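Local coordinates for putative Glycosidase (PDB 3R67), which is a putative glycosidase whose exact role is not established, with a chain folded mainly into antiparallel beta-sheets arranged as a five-bladed beta-propeller, at residues Gln18-Glu21 / Gly22-Ile26; Lys185-Gly189 / Lys190-Ala194; Ala56-Asp60 / Gly61-Val65; Ile253-Lys257 / Gly258-Leu262. All blocks are in the same frame, centred on the assembly; numbering follows the deposited sequence. Where two conformers were deposited one is given.

Contact 1: Gln18-Glu21 / Gly22-Ile26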
loop_
_atom_site.group_PDB
_atom_site.type_symbol
_atom_site.label_atom_id
_atom_site.label_comp_id
_atom_site.label_asym_id
_atom_site.label_seq_id
_atom_site.Cartn_x
_atom_site.Cartn_y
_atom_site.Cartn_z
ATOM N N GLN A 18 10.392 -11.004 10.377
ATOM C CA GLN A 18 11.244 -12.073 9.860
ATOM C C GLN A 18 10.575 -12.852 8.748
ATOM O O GLN A 18 9.361 -13.087 8.784
ATOM C CB GLN A 18 11.603 -13.045 11.001
ATOM C CG GLN A 18 12.319 -12.399 12.199
ATOM C CD GLN A 18 13.668 -11.802 11.864
ATOM O OE1 GLN A 18 14.424 -12.323 11.031
ATOM N NE2 GLN A 18 14.024 -10.727 12.565
ATOM N N ARG A 19 11.376 -13.284 7.770
ATOM C CA ARG A 19 10.908 -14.090 6.641
ATOM C C ARG A 19 10.613 -15.518 7.114
ATOM O O ARG A 19 11.526 -16.194 7.592
ATOM C CB ARG A 19 11.952 -14.088 5.494
ATOM C CG ARG A 19 12.069 -12.769 4.766
ATOM C CD ARG A 19 13.405 -12.601 4.066
ATOM N NE ARG A 19 13.501 -11.297 3.395
ATOM C CZ ARG A 19 13.883 -10.164 3.977
ATOM N NH1 ARG A 19 14.169 -10.137 5.273
ATOM N NH2 ARG A 19 13.944 -9.038 3.273
ATOM N N PRO A 20 9.345 -15.988 7.047
ATOM C CA PRO A 20 9.060 -17.381 7.436
ATOM C C PRO A 20 9.681 -18.342 6.429
ATOM O O PRO A 20 9.657 -18.053 5.219
ATOM C CB PRO A 20 7.535 -17.445 7.437
ATOM C CG PRO A 20 7.117 -16.398 6.478
ATOM C CD PRO A 20 8.150 -15.333 6.467
ATOM N N GLU A 21 10.261 -19.449 6.912
ATOM C CA GLU A 21 11.008 -20.412 6.095
ATOM C C GLU A 21 10.103 -21.146 5.110
ATOM O O GLU A 21 8.996 -21.577 5.477
ATOM C CB GLU A 21 11.753 -21.448 6.970
ATOM C CG GLU A 21 12.784 -20.857 7.921
ATOM C CD GLU A 21 12.276 -20.077 9.121
ATOM O OE1 GLU A 21 11.095 -20.260 9.503
ATOM O OE2 GLU A 21 13.095 -19.355 9.735
ATOM N N GLY A 22 10.608 -21.245 3.873
ATOM C CA GLY A 22 9.996 -21.907 2.732
ATOM C C GLY A 22 8.636 -21.407 2.310
ATOM O O GLY A 22 7.932 -22.125 1.616
ATOM N N ILE A 23 8.277 -20.167 2.644
ATOM C CA ILE A 23 6.946 -19.626 2.358
ATOM C C ILE A 23 6.920 -18.665 1.140
ATOM O O ILE A 23 5.949 -18.701 0.375
ATOM C CB ILE A 23 6.449 -18.880 3.641
ATOM C CG1 ILE A 23 6.138 -19.885 4.770
ATOM C CG2 ILE A 23 5.245 -17.963 3.409
ATOM C CD1 ILE A 23 5.084 -21.020 4.482
ATOM N N ASN A 24 7.934 -17.804 0.987
ATOM C CA ASN A 24 7.934 -16.769 -0.041
ATOM C C ASN A 24 8.537 -17.244 -1.381
ATOM O O ASN A 24 9.480 -18.019 -1.383
ATOM C CB ASN A 24 8.704 -15.550 0.458
ATOM C CG ASN A 24 8.008 -14.883 1.609
ATOM O OD1 ASN A 24 6.788 -14.718 1.597
ATOM N ND2 ASN A 24 8.767 -14.395 2.586
ATOM N N PRO A 25 7.991 -16.780 -2.538
ATOM C CA PRO A 25 6.848 -15.842 -2.689
ATOM C C PRO A 25 5.519 -16.513 -2.407
ATOM O O PRO A 25 5.318 -17.681 -2.699
ATOM C CB PRO A 25 6.938 -15.408 -4.155
ATOM C CG PRO A 25 7.603 -16.548 -4.857
ATOM C CD PRO A 25 8.535 -17.192 -3.852
ATOM N N ILE A 26 4.611 -15.763 -1.823
ATOM C CA ILE A 26 3.274 -16.270 -1.570
ATOM C C ILE A 26 2.414 -16.121 -2.864
ATOM O O ILE A 26 1.474 -16.879 -3.036
ATOM C CB ILE A 26 2.601 -15.598 -0.342
ATOM C CG1 ILE A 26 2.394 -14.077 -0.523
ATOM C CG2 ILE A 26 3.407 -15.895 0.924
ATOM C CD1 ILE A 26 1.285 -13.486 0.308
HETATM O O HOH W 1 10.394 -17.448 2.789
#
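Between Pro20 and Ile23 the chain reverses in a beta turn of near type II form: Glu21 psi is 135°, Gly22 phi is 58°, and Pro20 CA lies 5.9 Å from Ile23 CA. This surface loop precedes strand 35-37 and lies along strand 345-351. The positive phi at the third position suits Gly22. Across the bend, the Pro20 ring and the Ile23 side chain cross at about a right angle. Pro20 CG sits 3.8 Å from Ile23 CB, while Pro20 CB meets Ile23 CG1 at 3.9 Å. With Ile23 chi1 at -70°, CG1 lies beside its own backbone N, which carries it back over the turn to 3.4 Å from Glu21 O. Both apolar side chains also rest on Leu93. The Asn24 side chain also crosses the Pro20 ring at about a right angle, its ND2 4.0 Å from Pro20 CD; its OD1 is taken by the backbone N of Val348. Arg19 forms a salt bridge through NH2 with Glu313. The turn lacks a direct Pro20-Ile23 hydrogen bond; a water bridges the two arms instead, donating to Pro20 O (2.6 Å) and accepting from Asn24 N (3.1 Å).

Contact 2: Lys185-Gly189 / Lys190-Ala194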
loop_
_atom_site.group_PDB
_atom_site.type_symbol
_atom_site.label_atom_id
_atom_site.label_comp_id
_atom_site.label_asym_id
_atom_site.label_seq_id
_atom_site.Cartn_x
_atom_site.Cartn_y
_atom_site.Cartn_z
ATOM N N LYS A 185 -6.654 1.019 14.588
ATOM C CA LYS A 185 -6.334 0.652 15.966
ATOM C C LYS A 185 -6.872 -0.731 16.244
ATOM O O LYS A 185 -7.776 -1.183 15.537
ATOM C CB LYS A 185 -6.891 1.681 16.995
ATOM C CG LYS A 185 -8.418 1.732 17.099
ATOM C CD LYS A 185 -8.865 2.748 18.117
ATOM C CE LYS A 185 -10.365 2.794 18.218
ATOM N NZ LYS A 185 -10.819 3.804 19.212
ATOM N N LEU A 186 -6.353 -1.386 17.290
ATOM C CA LEU A 186 -6.893 -2.666 17.725
ATOM C C LEU A 186 -8.002 -2.438 18.739
ATOM O O LEU A 186 -7.830 -1.695 19.707
ATOM C CB LEU A 186 -5.834 -3.619 18.320
ATOM C CG LEU A 186 -4.732 -4.161 17.421
ATOM C CD1 LEU A 186 -3.846 -5.126 18.207
ATOM C CD2 LEU A 186 -5.313 -4.904 16.211
ATOM N N VAL A 187 -9.139 -3.067 18.500
ATOM C CA VAL A 187 -10.289 -3.090 19.398
ATOM C C VAL A 187 -10.593 -4.577 19.611
ATOM O O VAL A 187 -10.972 -5.266 18.655
ATOM C CB VAL A 187 -11.506 -2.251 18.914
ATOM C CG1 VAL A 187 -12.698 -2.416 19.861
ATOM C CG2 VAL A 187 -11.132 -0.780 18.771
ATOM N N ASP A 188 -10.306 -5.085 20.835
ATOM C CA ASP A 188 -10.486 -6.482 21.248
ATOM C C ASP A 188 -9.772 -7.437 20.255
ATOM O O ASP A 188 -10.338 -8.446 19.831
ATOM C CB ASP A 188 -11.992 -6.825 21.369
ATOM C CG ASP A 188 -12.719 -6.000 22.417
ATOM O OD1 ASP A 188 -12.156 -5.822 23.532
ATOM O OD2 ASP A 188 -13.881 -5.600 22.158
ATOM N N GLY A 189 -8.540 -7.086 19.900
ATOM C CA GLY A 189 -7.725 -7.864 18.970
ATOM C C GLY A 189 -8.075 -7.712 17.500
ATOM O O GLY A 189 -7.426 -8.330 16.651
ATOM N N LYS A 190 -9.100 -6.896 17.171
ATOM C CA LYS A 190 -9.510 -6.692 15.784
ATOM C C LYS A 190 -9.039 -5.298 15.327
ATOM O O LYS A 190 -9.252 -4.306 16.032
ATOM C CB LYS A 190 -11.035 -6.874 15.620
ATOM C CG LYS A 190 -11.445 -7.017 14.140
ATOM C CD LYS A 190 -12.921 -7.319 13.878
ATOM C CE LYS A 190 -13.829 -6.158 14.124
ATOM N NZ LYS A 190 -15.224 -6.474 13.731
ATOM N N GLN A 191 -8.394 -5.238 14.149
ATOM C CA GLN A 191 -7.855 -4.007 13.587
ATOM C C GLN A 191 -8.950 -3.302 12.815
ATOM O O GLN A 191 -9.473 -3.838 11.830
ATOM C CB GLN A 191 -6.634 -4.303 12.708
ATOM C CG GLN A 191 -5.897 -3.061 12.223
ATOM C CD GLN A 191 -4.656 -3.415 11.463
ATOM O OE1 GLN A 191 -4.432 -4.574 11.072
ATOM N NE2 GLN A 191 -3.839 -2.405 11.199
ATOM N N VAL A 192 -9.325 -2.103 13.294
ATOM C CA VAL A 192 -10.409 -1.329 12.707
ATOM C C VAL A 192 -9.959 0.114 12.438
ATOM O O VAL A 192 -9.031 0.603 13.079
ATOM C CB VAL A 192 -11.673 -1.348 13.624
ATOM C CG1 VAL A 192 -12.274 -2.761 13.725
ATOM C CG2 VAL A 192 -11.392 -0.759 15.013
ATOM N N ILE A 193 -10.662 0.802 11.527
ATOM C CA ILE A 193 -10.421 2.213 11.216
ATOM C C ILE A 193 -10.747 3.040 12.475
ATOM O O ILE A 193 -11.827 2.894 13.051
ATOM C CB ILE A 193 -11.232 2.650 9.962
ATOM C CG1 ILE A 193 -10.672 1.920 8.700
ATOM C CG2 ILE A 193 -11.205 4.187 9.795
ATOM C CD1 ILE A 193 -11.468 2.130 7.337
ATOM N N ALA A 194 -9.770 3.861 12.920
ATOM C CA ALA A 194 -9.877 4.691 14.127
ATOM C C ALA A 194 -10.432 6.097 13.830
ATOM O O ALA A 194 -10.099 6.709 12.815
ATOM C CB ALA A 194 -8.513 4.824 14.789
#
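Val187 and Val192 meet diagonally across a two-residue beta hairpin closed by a type I' turn, Asp188 and Gly189 forming its corners. Their side chains cross at about a right angle, with Val187 CG2 3.8 Å from Val192 CG2. In Val187 chi1 is 176°; this turns CG2 away from its own carbonyl carbon and brings it against the neighbouring strand. Glu128 borders both valines. Lys185, on the same face, lies alongside Ala194: the chain runs straight beyond CG, and CG and CD share Ala194 CB, Lys185 CG being 3.9 Å from it. The contact uses the aliphatic stem and leaves the ammonium group beyond it. On the other face Leu186 folds its CD2 branch over the facing strand, 3.7 Å from Gln191 N and close to Gln191 CB, and both residues pack on Trp335. The strands holding these pairs diverge from strict antiparallel, their directions making 124°, yet the pairing stays regular. Val192 N donates to Lys185 O over 2.9 Å and Val187 N to Lys190 O over 2.8 Å, both nearly straight. The bond closing the turn differs: Lys190 N, 2.9 Å from Val187 O, stands 58° out of that carbonyl's plane.

Contact 3: Ala56-Asp60 / Gly61-Val65. With EDO (1,2-ethanediol), chain K.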
loop_
_atom_site.group_PDB
_atom_site.type_symbol
_atom_site.label_atom_id
_atom_site.label_comp_id
_atom_site.label_asym_id
_atom_site.label_seq_id
_atom_site.Cartn_x
_atom_site.Cartn_y
_atom_site.Cartn_z
ATOM N N ALA A 56 -3.761 -6.116 2.262
ATOM C CA ALA A 56 -4.077 -7.272 3.111
ATOM C C ALA A 56 -5.082 -6.874 4.156
ATOM O O ALA A 56 -5.030 -5.747 4.662
ATOM C CB ALA A 56 -2.831 -7.833 3.763
ATOM N N THR A 57 -6.040 -7.766 4.438
ATOM C CA THR A 57 -7.061 -7.538 5.456
ATOM C C THR A 57 -7.549 -8.911 5.970
ATOM O O THR A 57 -7.159 -9.950 5.422
ATOM C CB THR A 57 -8.199 -6.657 4.892
ATOM O OG1 THR A 57 -8.929 -6.066 5.973
ATOM C CG2 THR A 57 -9.091 -7.390 3.875
ATOM N N ILE A 58 -8.333 -8.895 7.059
ATOM C CA ILE A 58 -8.947 -10.072 7.658
ATOM C C ILE A 58 -10.415 -10.096 7.222
ATOM O O ILE A 58 -11.126 -9.107 7.401
ATOM C CB ILE A 58 -8.807 -10.192 9.217
ATOM C CG1 ILE A 58 -7.345 -10.075 9.749
ATOM C CG2 ILE A 58 -9.515 -11.472 9.749
ATOM C CD1 ILE A 58 -6.359 -11.188 9.343
ATOM N N TYR A 59 -10.844 -11.213 6.624
ATOM C CA TYR A 59 -12.215 -11.401 6.198
ATOM C C TYR A 59 -12.637 -12.802 6.533
ATOM O O TYR A 59 -12.023 -13.761 6.057
ATOM C CB TYR A 59 -12.421 -11.092 4.702
ATOM C CG TYR A 59 -13.848 -11.323 4.240
ATOM C CD1 TYR A 59 -14.885 -10.494 4.665
ATOM C CD2 TYR A 59 -14.160 -12.364 3.371
ATOM C CE1 TYR A 59 -16.205 -10.730 4.284
ATOM C CE2 TYR A 59 -15.474 -12.604 2.974
ATOM C CZ TYR A 59 -16.492 -11.779 3.421
ATOM O OH TYR A 59 -17.778 -12.005 2.998
ATOM N N ASP A 60 -13.668 -12.914 7.394
ATOM C CA ASP A 60 -14.311 -14.156 7.807
ATOM C C ASP A 60 -13.248 -15.199 8.277
ATOM O O ASP A 60 -13.214 -16.339 7.806
ATOM C CB ASP A 60 -15.148 -14.681 6.618
ATOM C CG ASP A 60 -16.097 -15.798 6.921
ATOM O OD1 ASP A 60 -16.598 -15.850 8.065
ATOM O OD2 ASP A 60 -16.407 -16.576 5.987
ATOM N N GLY A 61 -12.396 -14.774 9.215
ATOM C CA GLY A 61 -11.359 -15.608 9.827
ATOM C C GLY A 61 -10.172 -15.960 8.947
ATOM O O GLY A 61 -9.329 -16.773 9.343
ATOM N N LYS A 62 -10.081 -15.330 7.760
ATOM C CA LYS A 62 -8.993 -15.579 6.817
ATOM C C LYS A 62 -8.223 -14.304 6.497
ATOM O O LYS A 62 -8.763 -13.200 6.596
ATOM C CB LYS A 62 -9.521 -16.200 5.497
ATOM C CG LYS A 62 -10.142 -17.580 5.680
ATOM C CD LYS A 62 -10.583 -18.213 4.364
ATOM C CE LYS A 62 -11.181 -19.581 4.589
ATOM N NZ LYS A 62 -11.590 -20.215 3.323
ATOM N N VAL A 63 -6.946 -14.472 6.149
ATOM C CA VAL A 63 -6.106 -13.386 5.661
ATOM C C VAL A 63 -6.374 -13.285 4.168
ATOM O O VAL A 63 -6.226 -14.284 3.468
ATOM C CB VAL A 63 -4.593 -13.546 5.985
ATOM C CG1 VAL A 63 -3.800 -12.378 5.423
ATOM C CG2 VAL A 63 -4.345 -13.701 7.490
ATOM N N VAL A 64 -6.798 -12.115 3.680
ATOM C CA VAL A 64 -7.055 -11.924 2.256
ATOM C C VAL A 64 -6.059 -10.915 1.732
ATOM O O VAL A 64 -5.947 -9.827 2.284
ATOM C CB VAL A 64 -8.514 -11.508 1.944
ATOM C CG1 VAL A 64 -8.696 -11.190 0.458
ATOM C CG2 VAL A 64 -9.495 -12.583 2.384
ATOM N N VAL A 65 -5.311 -11.299 0.689
ATOM C CA VAL A 65 -4.317 -10.461 0.040
ATOM C C VAL A 65 -4.878 -10.088 -1.340
ATOM O O VAL A 65 -5.252 -10.969 -2.124
ATOM C CB VAL A 65 -2.918 -11.161 -0.021
ATOM C CG1 VAL A 65 -1.990 -10.517 -1.056
ATOM C CG2 VAL A 65 -2.254 -11.221 1.358
HETATM C C1 EDO K . -5.954 -4.275 7.509
HETATM O O1 EDO K . -7.306 -4.427 7.943
HETATM C C2 EDO K . -5.352 -2.986 8.056
HETATM O O2 EDO K . -3.925 -3.018 7.885
#
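Thr57 and Val64 form a hydrogen-bonded antiparallel pair in a two-residue beta hairpin of a propeller sheet, strands 50-59 and 62-70 meeting at a type I' turn through Asp60 and Gly61. The backbone bonds come first. Val64 N reaches Thr57 O over 2.8 Å, almost linear at 178°, and Thr57 N returns a bond to Val64 O. Nearer the turn, Tyr59 N donates to Lys62 O over 2.9 Å, whereas Lys62 N approaches Tyr59 O from 57° above its plane. Apolar contacts form on both faces. On the face of Ala56, Ile58, Val63 and Val65, the tip of Ile58 touches across the strands, its CD1 3.7 Å from Val63 CG2, and Val329, His331 and Tyr338 cover this side. On the opposite face Tyr59 CB lies 4.0 Å from Val64 CG2, while Tyr86 packs on both residues. Within the turn, Asp60 CB sits over one face of the Tyr59 ring, displaced toward its rim. Polar contact continues at a bound 1,2-ethanediol, also held by Leu328 O. Thr57 chi1 of -160° extends OG1 opposite the backbone N, where it hydrogen-bonds the diol O1 at 3.0 Å.

Contact 4: Ile253-Lys257 / Gly258-Leu262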
loop_
_atom_site.group_PDB
_atom_site.type_symbol
_atom_site.label_atom_id
_atom_site.label_comp_id
_atom_site.label_asym_id
_atom_site.label_seq_id
_atom_site.Cartn_x
_atom_site.Cartn_y
_atom_site.Cartn_z
ATOM N N ILE A 253 -1.017 2.199 12.308
ATOM C CA ILE A 253 -1.573 1.480 13.457
ATOM C C ILE A 253 -1.262 2.244 14.745
ATOM O O ILE A 253 -0.113 2.616 14.995
ATOM C CB ILE A 253 -1.042 -0.012 13.528
ATOM C CG1 ILE A 253 -1.620 -0.824 14.726
ATOM C CG2 ILE A 253 0.487 -0.126 13.454
ATOM C CD1 ILE A 253 -3.129 -1.246 14.617
HETATM N N MSE A 254 -2.302 2.483 15.556
HETATM C CA MSE A 254 -2.154 3.127 16.863
HETATM C C MSE A 254 -1.559 2.137 17.850
HETATM O O MSE A 254 -2.054 1.016 17.972
HETATM C CB MSE A 254 -3.495 3.671 17.381
HETATM C CG MSE A 254 -4.069 4.797 16.540
HETATM SE SE MSE A 254 -5.760 5.510 17.243
HETATM C CE MSE A 254 -5.090 6.191 18.972
ATOM N N THR A 255 -0.472 2.538 18.520
ATOM C CA THR A 255 0.239 1.706 19.495
ATOM C C THR A 255 0.206 2.413 20.850
ATOM O O THR A 255 -0.272 3.546 20.932
ATOM C CB THR A 255 1.679 1.406 19.036
ATOM O OG1 THR A 255 2.490 2.574 19.206
ATOM C CG2 THR A 255 1.761 0.838 17.608
ATOM N N ASP A 256 0.746 1.770 21.904
ATOM C CA ASP A 256 0.817 2.361 23.242
ATOM C C ASP A 256 1.745 3.617 23.254
ATOM O O ASP A 256 1.605 4.450 24.151
ATOM C CB ASP A 256 1.310 1.316 24.281
ATOM C CG ASP A 256 2.650 0.646 23.980
ATOM O OD1 ASP A 256 2.943 0.401 22.784
ATOM O OD2 ASP A 256 3.359 0.266 24.946
ATOM N N LYS A 257 2.643 3.762 22.249
ATOM C CA LYS A 257 3.604 4.878 22.167
ATOM C C LYS A 257 3.163 6.021 21.221
ATOM O O LYS A 257 3.794 7.074 21.211
ATOM C CB LYS A 257 4.970 4.371 21.676
ATOM C CG LYS A 257 5.610 3.252 22.495
ATOM C CD LYS A 257 5.992 3.629 23.890
ATOM C CE LYS A 257 6.722 2.447 24.476
ATOM N NZ LYS A 257 7.307 2.737 25.794
ATOM N N GLY A 258 2.128 5.790 20.430
ATOM C CA GLY A 258 1.640 6.733 19.438
ATOM C C GLY A 258 1.244 6.021 18.158
ATOM O O GLY A 258 1.173 4.784 18.129
ATOM N N ILE A 259 0.980 6.792 17.084
ATOM C CA ILE A 259 0.572 6.240 15.793
ATOM C C ILE A 259 1.806 5.798 15.042
ATOM O O ILE A 259 2.681 6.622 14.737
ATOM C CB ILE A 259 -0.275 7.259 14.973
ATOM C CG1 ILE A 259 -1.585 7.608 15.716
ATOM C CG2 ILE A 259 -0.570 6.720 13.550
ATOM C CD1 ILE A 259 -2.377 8.796 15.140
ATOM N N LEU A 260 1.872 4.502 14.711
ATOM C CA LEU A 260 3.001 3.947 13.973
ATOM C C LEU A 260 2.697 3.919 12.475
ATOM O O LEU A 260 1.710 3.331 12.033
ATOM C CB LEU A 260 3.346 2.538 14.484
ATOM C CG LEU A 260 4.555 1.837 13.869
ATOM C CD1 LEU A 260 5.843 2.620 14.097
ATOM C CD2 LEU A 260 4.694 0.426 14.394
ATOM N N LEU A 261 3.555 4.589 11.695
ATOM C CA LEU A 261 3.448 4.599 10.245
ATOM C C LEU A 261 4.647 3.870 9.642
ATOM O O LEU A 261 5.782 4.340 9.757
ATOM C CB LEU A 261 3.335 6.036 9.677
ATOM C CG LEU A 261 3.393 6.166 8.135
ATOM C CD1 LEU A 261 2.127 5.632 7.475
ATOM C CD2 LEU A 261 3.599 7.602 7.713
ATOM N N LEU A 262 4.375 2.708 9.034
ATOM C CA LEU A 262 5.364 1.919 8.299
ATOM C C LEU A 262 5.397 2.445 6.871
ATOM O O LEU A 262 4.345 2.581 6.234
ATOM C CB LEU A 262 5.085 0.396 8.349
ATOM C CG LEU A 262 5.499 -0.419 9.591
ATOM C CD1 LEU A 262 4.698 -0.048 10.793
ATOM C CD2 LEU A 262 5.294 -1.917 9.347
#
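Thr255 and Gly258 close a beta hairpin between strands 245-255 and 258-266, the chain turning through Asp256 and Lys257 in a type I beta turn. Three kinds of interaction hold it: backbone bonds, bonds of a hydroxyl, and apolar contacts. The regular backbone pairing lies away from the turn: Ile253 N donates to Leu260 O over 3.0 Å, and Leu260 N answers to Ile253 O over 2.8 Å. At the turn itself the ladder is looser, since Gly258 N reaches Thr255 O in only a weak bond of 3.3 Å. Gly258, with phi at 140°, adopts a backbone form that essentially glycine alone takes up readily.

The hydroxyl supplies the second kind. Thr255 chi1 of 75° places OG1 between the backbone N and the carbonyl carbon, facing the turn, where it donates to Gly258 O at 2.8 Å. The same oxygen accepts Thr255 N, also at 2.8 Å. In turn, OG1 accepts from Lys257 N at 3.3 Å, which makes an ST turn.

Apolar contacts lie on both faces. The Thr255 and Leu260 side chains cross obliquely, CG2 of Thr255 3.9 Å from CB of Leu260, while Ile253 CG2 also nears that CB; Trp14 packs on both Thr255 and Leu260. On the other face Met254, a selenomethionine, and Ile259 form a non-hydrogen-bonded pair; in one of the two conformers of Met254 its CG lies 3.8 Å from Ile259 CG1.

One bond given and one received would restrict the rotation of the Thr255 hydroxyl. Gly258 O has two donors, Thr255 N and OG1, arriving from opposite faces of its carbonyl plane, so that one residue grips it twice.

Overall arrangement
Contact 1 is a surface loop, without buried residues, whereas contacts 2, 3 and 4 are partly buried hairpins whose corner residues are exposed. Contacts 2 and 4 belong to one sheet: strands 180-187 and 245-255 run side by side, and Lys185 CA packs 4.0 Å from Ile253 CD1. Contact 3 lies in a separate four-stranded sheet, its centre about 14 Å from that of contact 2. Contacts 2 and 3 share the type I' turn and a full backbone ladder; contact 4 adds a threonine hydroxyl, and contact 1 has no direct hydrogen bond between its segments, combining apolar packing with a water bridge. Contacts 1 and 3 nearly meet, nearest atoms about 4 Å apart.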